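Local coordinates for conserved hypothetical alanine and leucine RICH protein (Mycobacterium tuberculosis, PDB 2WAM) that is of unknown function but belongs to the PAC2 family and represents a duplicated gene family of Actinobacteria, at residues A[67-72]-A[144-149]; A[96-101]-A[131-136]; A[172-177]-A[233-238]. One frame throughout, in Å; residues are numbered along the deposited sequence.

Interaction 1: residues A[67-72]-A[144-149]; sequences VLVHAL and FLLLAG
L68 reaches over L145 on one face of a parallel strand pair, while V69 meets L146 on the other. The local axes of 67-72 and 144-148 diverge by 17°, and a regular ladder zips them together: L145 N to V67 O, V69 N to L145 O, L147 N to V69 O and A71 N to L147 O, the last at 2.7 Å. Three of these donors lie nearly along the carbonyl axis, whereas V69 N stands above the carbonyl plane of L145 O. The ladder fades at G149, whose N makes only a weak bond to A71 O; a water donates to A71 O and accepts weakly from G149 N.

On the L68 face the contact is carried by leucine methyls. With CG of L68 anti to the backbone N (chi1 168°), its CD1 swings toward the partner strand and meets L145 CB at 3.7 Å and L147 CB at 4.2 Å. Farther along, the CD2 branch of L147 lies against H70 CB at 3.9 Å, and L72 brings its own CD2 back toward L147 CG. H70 behaves differently: CG sits between the backbone N and the carbonyl carbon (chi1 52°), a rotamer that carries the imidazole away from 144-149. Its ND1 is held by S220 OG, at the start of helix 219-229.

On the opposite face V69 and L146 run at a slant to one another. CD1 of L146 bends in to V69 CG1 at 4.0 Å, and V69 CG2 approaches the F144 ring obliquely.

Both strands lie deep in the mixed sheet, with 174-183 hydrogen-bonded to the other edge of 67-72 and 131-137 beside 144-149. Helix 81-92 packs over A71, L146 and A148, while L133 and L131 of strand 131-137, beyond 144-149, touch L68 and L72.

Interaction 2: residues A[96-101]-A[131-136]; sequences ELVASF and LSLYAL
V98 and A99 both face L133 across this antiparallel pair, a classic beta bulge that shifts the register by one. L133 O accepts from V98 N at 2.8 Å and from A99 N at 3.1 Å, the latter on a carbonyl lone pair, while L133 N returns a bond to A99 O. The extra residue turns V98 toward the partner strand: the V98 and L133 side chains lie side by side and point the same way, CG1 of V98 4.2 Å from CD2 of L133. The other V98 branch, CG2, meets A135 CB at 3.6 Å.

F101 crosses L133 aslant. Its CG lies beside the backbone N (chi1 -70°), which lays the ring along 131-133, edge toward that strand, with L131 O in the ring plane and CE1 4.0 Å from L133 CB. On the other face, L97 CD1 reaches S132 CB at 3.7 Å and the CE2 atom of the Y134 ring at 3.8 Å. The Y134 hydroxyl is hydrogen-bonded to E130.

Strand 143-148 continues the sheet beyond 131-136; on the other edge of 96-101, backbone hydrogen bonds join V98 with E52 and S100 with E50. Helix 156-169 covers A99, F101 and L133, with F159 set edge-to-face against F101.

Interaction 3: residues A[172-177]-A[233-238]; sequences VRQTIG and EVVGFT
Two parallel neighbours of the mixed sheet, 174-177 and 234-238, meet here, and the chain joining them includes helix 219-229, which lies against one face of the pair. Their local axes differ by 15°. Four backbone bonds alternate in direction: T175 N to E233 O, V235 N to T175 O at 2.8 Å, G177 N to V235 O at 2.8 Å, and F237 N to G177 O at 2.9 Å. G177 and G236 face each other, their CA atoms 4.3 Å apart, the closest pair in the register.

At the opening end a side-chain hydrogen bond sits beside the start of the ladder. Q174 runs out fully extended (chi1 -179°), and its NE2 donates to E233 OE2 at 3.1 Å. The two chains cross at a slant, amide and carboxylate planes 36° apart, and the donor stands above the carboxylate plane. The other carboxylate oxygen, OE1, has a weak bond from N199. A water joins the same end, donating to E233 O at 2.8 Å and sharing a hydrogen bond with T175 OG1.

Apolar groups take over on the I176 face. The I176 and V235 side chains lie side by side, pointing the same way, their CG1 atoms 3.8 Å apart. The second branch of I176, CG2, meets the edge of the F237 ring near its plane, 3.9 Å from CE1, so the isoleucine is divided between two residues of the partner strand.

Strand 67-73 flanks 172-177 and strand 193-197 flanks 233-238, making this pair interior to the sheet. Helix 251-265 covers I176 and F237 through T264, whereas M227 of helix 219-229 touches T175 and V234 on the opposite face.

How the interactions relate
All three contacts join strands of one mixed sheet, and their six strands are consecutive in it: 94-101, 131-137, 143-148, 67-73, 174-183 and 234-242. Centres of interactions 1 and 2 are 9 Å apart, those of 1 and 3 are 10 Å apart, and those of 2 and 3 are 18 Å apart, which places interaction 1 in the middle. Probable backbone bonds tie it to both sides: L146 O to Y134 N, and L68 O to I176 N. Along the chain, interaction 2 is nested within the loop closed by interaction 1, and interaction 3 follows. The sheet thus passes from an antiparallel side to a parallel core in this PAC2-family protein.

Interaction 1: residues A[67-72]-A[144-149]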
# COMPACT_ATOMS: atom_id res chain seq x y z
N VAL A 67 -22.50 -6.38 -24.48
CA VAL A 67 -23.42 -6.61 -23.37
C VAL A 67 -22.64 -7.22 -22.19
O VAL A 67 -21.72 -8.02 -22.39
CB VAL A 67 -24.56 -7.55 -23.83
CG1 VAL A 67 -25.28 -8.16 -22.66
CG2 VAL A 67 -25.51 -6.80 -24.73
N LEU A 68 -22.99 -6.81 -20.97
CA LEU A 68 -22.40 -7.40 -19.78
C LEU A 68 -23.47 -8.19 -19.05
O LEU A 68 -24.51 -7.64 -18.68
CB LEU A 68 -21.84 -6.32 -18.85
CG LEU A 68 -21.45 -6.81 -17.44
CD1 LEU A 68 -20.40 -7.92 -17.49
CD2 LEU A 68 -20.97 -5.66 -16.57
N VAL A 69 -23.22 -9.48 -18.84
CA VAL A 69 -24.11 -10.34 -18.07
C VAL A 69 -23.45 -10.62 -16.73
O VAL A 69 -22.28 -10.99 -16.69
CB VAL A 69 -24.34 -11.70 -18.78
CG1 VAL A 69 -25.28 -12.55 -17.99
CG2 VAL A 69 -24.86 -11.49 -20.19
N HIS A 70 -24.19 -10.44 -15.63
CA HIS A 70 -23.68 -10.81 -14.30
C HIS A 70 -24.49 -11.92 -13.65
O HIS A 70 -25.73 -11.87 -13.59
CB HIS A 70 -23.47 -9.60 -13.36
CG HIS A 70 -24.67 -8.70 -13.21
ND1 HIS A 70 -25.37 -8.58 -12.03
CD2 HIS A 70 -25.25 -7.84 -14.08
CE1 HIS A 70 -26.34 -7.70 -12.18
NE2 HIS A 70 -26.30 -7.23 -13.42
N ALA A 71 -23.77 -12.93 -13.17
CA ALA A 71 -24.37 -14.12 -12.57
C ALA A 71 -23.61 -14.53 -11.31
O ALA A 71 -22.57 -15.17 -11.39
CB ALA A 71 -24.38 -15.27 -13.57
N LEU A 72 -24.15 -14.16 -10.16
CA LEU A 72 -23.48 -14.38 -8.88
C LEU A 72 -24.26 -15.30 -7.93
O LEU A 72 -25.47 -15.18 -7.78
CB LEU A 72 -23.16 -13.03 -8.22
CG LEU A 72 -22.37 -12.01 -9.06
CD1 LEU A 72 -22.17 -10.70 -8.33
CD2 LEU A 72 -21.02 -12.59 -9.49
N PHE A 144 -19.23 -10.63 -26.01
CA PHE A 144 -19.93 -10.11 -24.84
C PHE A 144 -19.18 -10.46 -23.57
O PHE A 144 -18.28 -11.30 -23.60
CB PHE A 144 -21.41 -10.53 -24.80
CG PHE A 144 -21.65 -12.01 -24.61
CD1 PHE A 144 -21.99 -12.51 -23.37
CD2 PHE A 144 -21.58 -12.88 -25.68
CE1 PHE A 144 -22.23 -13.87 -23.19
CE2 PHE A 144 -21.82 -14.25 -25.51
CZ PHE A 144 -22.15 -14.74 -24.27
N LEU A 145 -19.54 -9.80 -22.48
CA LEU A 145 -18.88 -10.05 -21.20
C LEU A 145 -19.76 -10.84 -20.23
O LEU A 145 -21.00 -10.71 -20.23
CB LEU A 145 -18.44 -8.72 -20.57
CG LEU A 145 -17.38 -7.94 -21.34
CD1 LEU A 145 -17.10 -6.59 -20.69
CD2 LEU A 145 -16.11 -8.77 -21.45
N LEU A 146 -19.12 -11.65 -19.41
CA LEU A 146 -19.81 -12.42 -18.38
C LEU A 146 -19.07 -12.24 -17.08
O LEU A 146 -17.90 -12.57 -16.99
CB LEU A 146 -19.84 -13.92 -18.72
CG LEU A 146 -20.38 -14.82 -17.59
CD1 LEU A 146 -21.83 -14.51 -17.25
CD2 LEU A 146 -20.23 -16.30 -17.93
N LEU A 147 -19.75 -11.70 -16.08
CA LEU A 147 -19.24 -11.64 -14.71
C LEU A 147 -19.88 -12.76 -13.89
O LEU A 147 -21.10 -12.79 -13.72
CB LEU A 147 -19.58 -10.28 -14.08
CG LEU A 147 -19.22 -10.12 -12.60
CD1 LEU A 147 -17.70 -10.06 -12.41
CD2 LEU A 147 -19.89 -8.90 -12.03
N ALA A 148 -19.06 -13.69 -13.38
CA ALA A 148 -19.60 -14.88 -12.69
C ALA A 148 -18.73 -15.39 -11.56
O ALA A 148 -17.55 -15.05 -11.47
CB ALA A 148 -19.90 -16.01 -13.70
N GLY A 149 -19.33 -16.21 -10.71
CA GLY A 149 -18.67 -16.72 -9.51
C GLY A 149 -19.49 -16.47 -8.26
O GLY A 149 -20.70 -16.26 -8.33
O HOH W 1 -21.92 -18.20 -11.43

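Interaction 2: residues A[96-101]-A[131-136]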
# COMPACT_ATOMS: atom_id res chain seq x y z
N GLU A 96 -12.67 -16.29 -22.87
CA GLU A 96 -11.38 -15.74 -22.45
C GLU A 96 -11.51 -15.01 -21.13
O GLU A 96 -12.46 -14.27 -20.90
CB GLU A 96 -10.85 -14.76 -23.49
CG GLU A 96 -9.92 -15.35 -24.53
CD GLU A 96 -9.34 -14.27 -25.43
OE1 GLU A 96 -9.71 -14.23 -26.63
OE2 GLU A 96 -8.53 -13.45 -24.94
N LEU A 97 -10.54 -15.20 -20.25
CA LEU A 97 -10.50 -14.45 -19.00
C LEU A 97 -10.10 -12.99 -19.25
O LEU A 97 -9.15 -12.69 -19.98
CB LEU A 97 -9.54 -15.10 -18.01
CG LEU A 97 -9.49 -14.50 -16.61
CD1 LEU A 97 -10.78 -14.81 -15.86
CD2 LEU A 97 -8.30 -15.07 -15.90
N VAL A 98 -10.85 -12.07 -18.66
CA VAL A 98 -10.52 -10.66 -18.76
C VAL A 98 -9.97 -10.17 -17.44
O VAL A 98 -8.97 -9.46 -17.41
CB VAL A 98 -11.73 -9.82 -19.21
CG1 VAL A 98 -11.42 -8.30 -19.07
CG2 VAL A 98 -12.14 -10.20 -20.62
N ALA A 99 -10.62 -10.55 -16.34
CA ALA A 99 -10.16 -10.16 -15.00
C ALA A 99 -10.50 -11.21 -13.93
O ALA A 99 -11.64 -11.69 -13.86
CB ALA A 99 -10.73 -8.80 -14.62
N SER A 100 -9.52 -11.57 -13.11
CA SER A 100 -9.76 -12.41 -11.94
C SER A 100 -9.92 -11.51 -10.75
O SER A 100 -9.01 -10.75 -10.42
CB SER A 100 -8.58 -13.35 -11.64
OG SER A 100 -8.06 -13.91 -12.82
N PHE A 101 -11.06 -11.59 -10.08
CA PHE A 101 -11.23 -10.84 -8.85
C PHE A 101 -10.58 -11.56 -7.68
O PHE A 101 -10.38 -12.78 -7.70
CB PHE A 101 -12.69 -10.49 -8.61
CG PHE A 101 -13.22 -9.48 -9.59
CD1 PHE A 101 -13.68 -9.87 -10.84
CD2 PHE A 101 -13.23 -8.13 -9.28
CE1 PHE A 101 -14.16 -8.94 -11.74
CE2 PHE A 101 -13.71 -7.19 -10.17
CZ PHE A 101 -14.17 -7.60 -11.41
N LEU A 131 -14.34 -15.79 -8.86
CA LEU A 131 -15.10 -14.58 -9.16
C LEU A 131 -14.33 -13.93 -10.30
O LEU A 131 -13.22 -13.40 -10.09
CB LEU A 131 -15.23 -13.64 -7.94
CG LEU A 131 -16.09 -12.40 -8.23
CD1 LEU A 131 -17.41 -12.78 -8.90
CD2 LEU A 131 -16.35 -11.57 -6.98
N SER A 132 -14.90 -14.02 -11.50
CA SER A 132 -14.20 -13.63 -12.72
C SER A 132 -15.02 -12.83 -13.74
O SER A 132 -16.24 -12.96 -13.83
CB SER A 132 -13.57 -14.86 -13.38
OG SER A 132 -12.52 -15.38 -12.58
N LEU A 133 -14.33 -12.00 -14.51
CA LEU A 133 -14.94 -11.34 -15.65
C LEU A 133 -14.42 -12.00 -16.92
O LEU A 133 -13.22 -11.93 -17.21
CB LEU A 133 -14.60 -9.84 -15.65
CG LEU A 133 -15.19 -9.03 -16.81
CD1 LEU A 133 -16.70 -9.15 -16.84
CD2 LEU A 133 -14.80 -7.59 -16.72
N TYR A 134 -15.32 -12.63 -17.67
CA TYR A 134 -14.97 -13.30 -18.94
C TYR A 134 -15.41 -12.54 -20.20
O TYR A 134 -16.42 -11.83 -20.19
CB TYR A 134 -15.60 -14.69 -19.01
CG TYR A 134 -15.17 -15.62 -17.91
CD1 TYR A 134 -15.95 -15.81 -16.79
CD2 TYR A 134 -13.97 -16.32 -18.00
CE1 TYR A 134 -15.56 -16.67 -15.78
CE2 TYR A 134 -13.57 -17.17 -17.01
CZ TYR A 134 -14.38 -17.35 -15.89
OH TYR A 134 -13.99 -18.20 -14.89
N ALA A 135 -14.66 -12.72 -21.28
CA ALA A 135 -15.09 -12.34 -22.63
C ALA A 135 -15.48 -13.59 -23.39
O ALA A 135 -14.72 -14.54 -23.45
CB ALA A 135 -13.99 -11.61 -23.36
N LEU A 136 -16.67 -13.59 -23.97
CA LEU A 136 -17.16 -14.71 -24.75
C LEU A 136 -17.57 -14.24 -26.15
O LEU A 136 -17.63 -13.04 -26.42
CB LEU A 136 -18.36 -15.37 -24.07
CG LEU A 136 -18.18 -16.05 -22.70
CD1 LEU A 136 -18.08 -15.02 -21.61
CD2 LEU A 136 -19.35 -17.00 -22.40

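Interaction 3: residues A[172-177]-A[233-238]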
# COMPACT_ATOMS: atom_id res chain seq x y z
N VAL A 172 -19.14 -1.24 -22.48
CA VAL A 172 -20.43 -1.87 -22.21
C VAL A 172 -21.62 -0.97 -22.50
O VAL A 172 -21.65 0.19 -22.09
CB VAL A 172 -20.48 -2.38 -20.76
CG1 VAL A 172 -21.92 -2.69 -20.35
CG2 VAL A 172 -19.59 -3.59 -20.61
N ARG A 173 -22.62 -1.52 -23.19
CA ARG A 173 -23.77 -0.74 -23.61
C ARG A 173 -25.06 -1.14 -22.88
O ARG A 173 -26.09 -0.47 -22.99
CB ARG A 173 -23.97 -0.88 -25.12
CG ARG A 173 -24.52 -2.24 -25.53
CD ARG A 173 -24.69 -2.37 -27.03
NE ARG A 173 -25.02 -3.74 -27.43
CZ ARG A 173 -26.23 -4.26 -27.31
NH1 ARG A 173 -27.23 -3.54 -26.80
NH2 ARG A 173 -26.45 -5.51 -27.69
N GLN A 174 -24.99 -2.23 -22.13
CA GLN A 174 -26.15 -2.80 -21.46
C GLN A 174 -25.69 -3.85 -20.46
O GLN A 174 -24.83 -4.68 -20.76
CB GLN A 174 -27.08 -3.45 -22.49
CG GLN A 174 -28.33 -4.05 -21.91
CD GLN A 174 -29.23 -4.64 -22.99
OE1 GLN A 174 -29.01 -5.76 -23.46
NE2 GLN A 174 -30.26 -3.90 -23.39
N THR A 175 -26.25 -3.81 -19.26
CA THR A 175 -25.89 -4.73 -18.20
C THR A 175 -27.09 -5.55 -17.78
O THR A 175 -28.08 -5.01 -17.30
CB THR A 175 -25.31 -3.99 -16.98
OG1 THR A 175 -24.15 -3.25 -17.38
CG2 THR A 175 -24.91 -4.97 -15.89
N ILE A 176 -27.00 -6.87 -17.96
CA ILE A 176 -28.10 -7.79 -17.69
C ILE A 176 -27.79 -8.68 -16.48
O ILE A 176 -26.83 -9.44 -16.50
CB ILE A 176 -28.36 -8.72 -18.90
CG1 ILE A 176 -28.47 -7.93 -20.19
CG2 ILE A 176 -29.59 -9.58 -18.67
CD1 ILE A 176 -28.82 -8.77 -21.38
N GLY A 177 -28.63 -8.60 -15.45
CA GLY A 177 -28.46 -9.42 -14.27
C GLY A 177 -29.34 -10.66 -14.20
O GLY A 177 -30.49 -10.67 -14.64
N GLU A 233 -27.41 1.66 -18.96
CA GLU A 233 -28.63 0.89 -19.22
C GLU A 233 -28.56 -0.48 -18.55
O GLU A 233 -27.63 -1.24 -18.81
CB GLU A 233 -28.86 0.71 -20.71
CG GLU A 233 -30.24 0.16 -21.04
CD GLU A 233 -30.51 0.12 -22.54
OE1 GLU A 233 -31.23 1.02 -23.03
OE2 GLU A 233 -30.00 -0.80 -23.23
N VAL A 234 -29.53 -0.78 -17.71
CA VAL A 234 -29.50 -2.03 -16.97
C VAL A 234 -30.81 -2.79 -17.12
O VAL A 234 -31.87 -2.19 -17.31
CB VAL A 234 -29.23 -1.80 -15.47
CG1 VAL A 234 -27.95 -0.99 -15.26
CG2 VAL A 234 -30.45 -1.13 -14.79
N VAL A 235 -30.74 -4.11 -17.01
CA VAL A 235 -31.92 -4.95 -17.00
C VAL A 235 -31.60 -6.22 -16.21
O VAL A 235 -30.44 -6.62 -16.09
CB VAL A 235 -32.47 -5.22 -18.44
CG1 VAL A 235 -31.36 -5.54 -19.40
CG2 VAL A 235 -33.50 -6.31 -18.43
N GLY A 236 -32.64 -6.82 -15.64
CA GLY A 236 -32.45 -7.91 -14.72
C GLY A 236 -33.63 -8.85 -14.78
O GLY A 236 -34.77 -8.42 -14.92
N PHE A 237 -33.35 -10.14 -14.69
CA PHE A 237 -34.39 -11.14 -14.75
C PHE A 237 -34.31 -12.07 -13.56
O PHE A 237 -33.27 -12.66 -13.28
CB PHE A 237 -34.30 -11.92 -16.06
CG PHE A 237 -34.41 -11.07 -17.26
CD1 PHE A 237 -33.30 -10.77 -18.03
CD2 PHE A 237 -35.64 -10.53 -17.63
CE1 PHE A 237 -33.40 -9.96 -19.16
CE2 PHE A 237 -35.76 -9.72 -18.74
CZ PHE A 237 -34.63 -9.44 -19.52
N THR A 238 -35.41 -12.18 -12.84
CA THR A 238 -35.48 -13.06 -11.70
C THR A 238 -36.47 -14.16 -12.02
O THR A 238 -37.67 -13.93 -12.10
CB THR A 238 -35.92 -12.30 -10.46
OG1 THR A 238 -35.01 -11.20 -10.24
CG2 THR A 238 -35.92 -13.21 -9.26
O HOH W 2 -24.88 -1.06 -19.04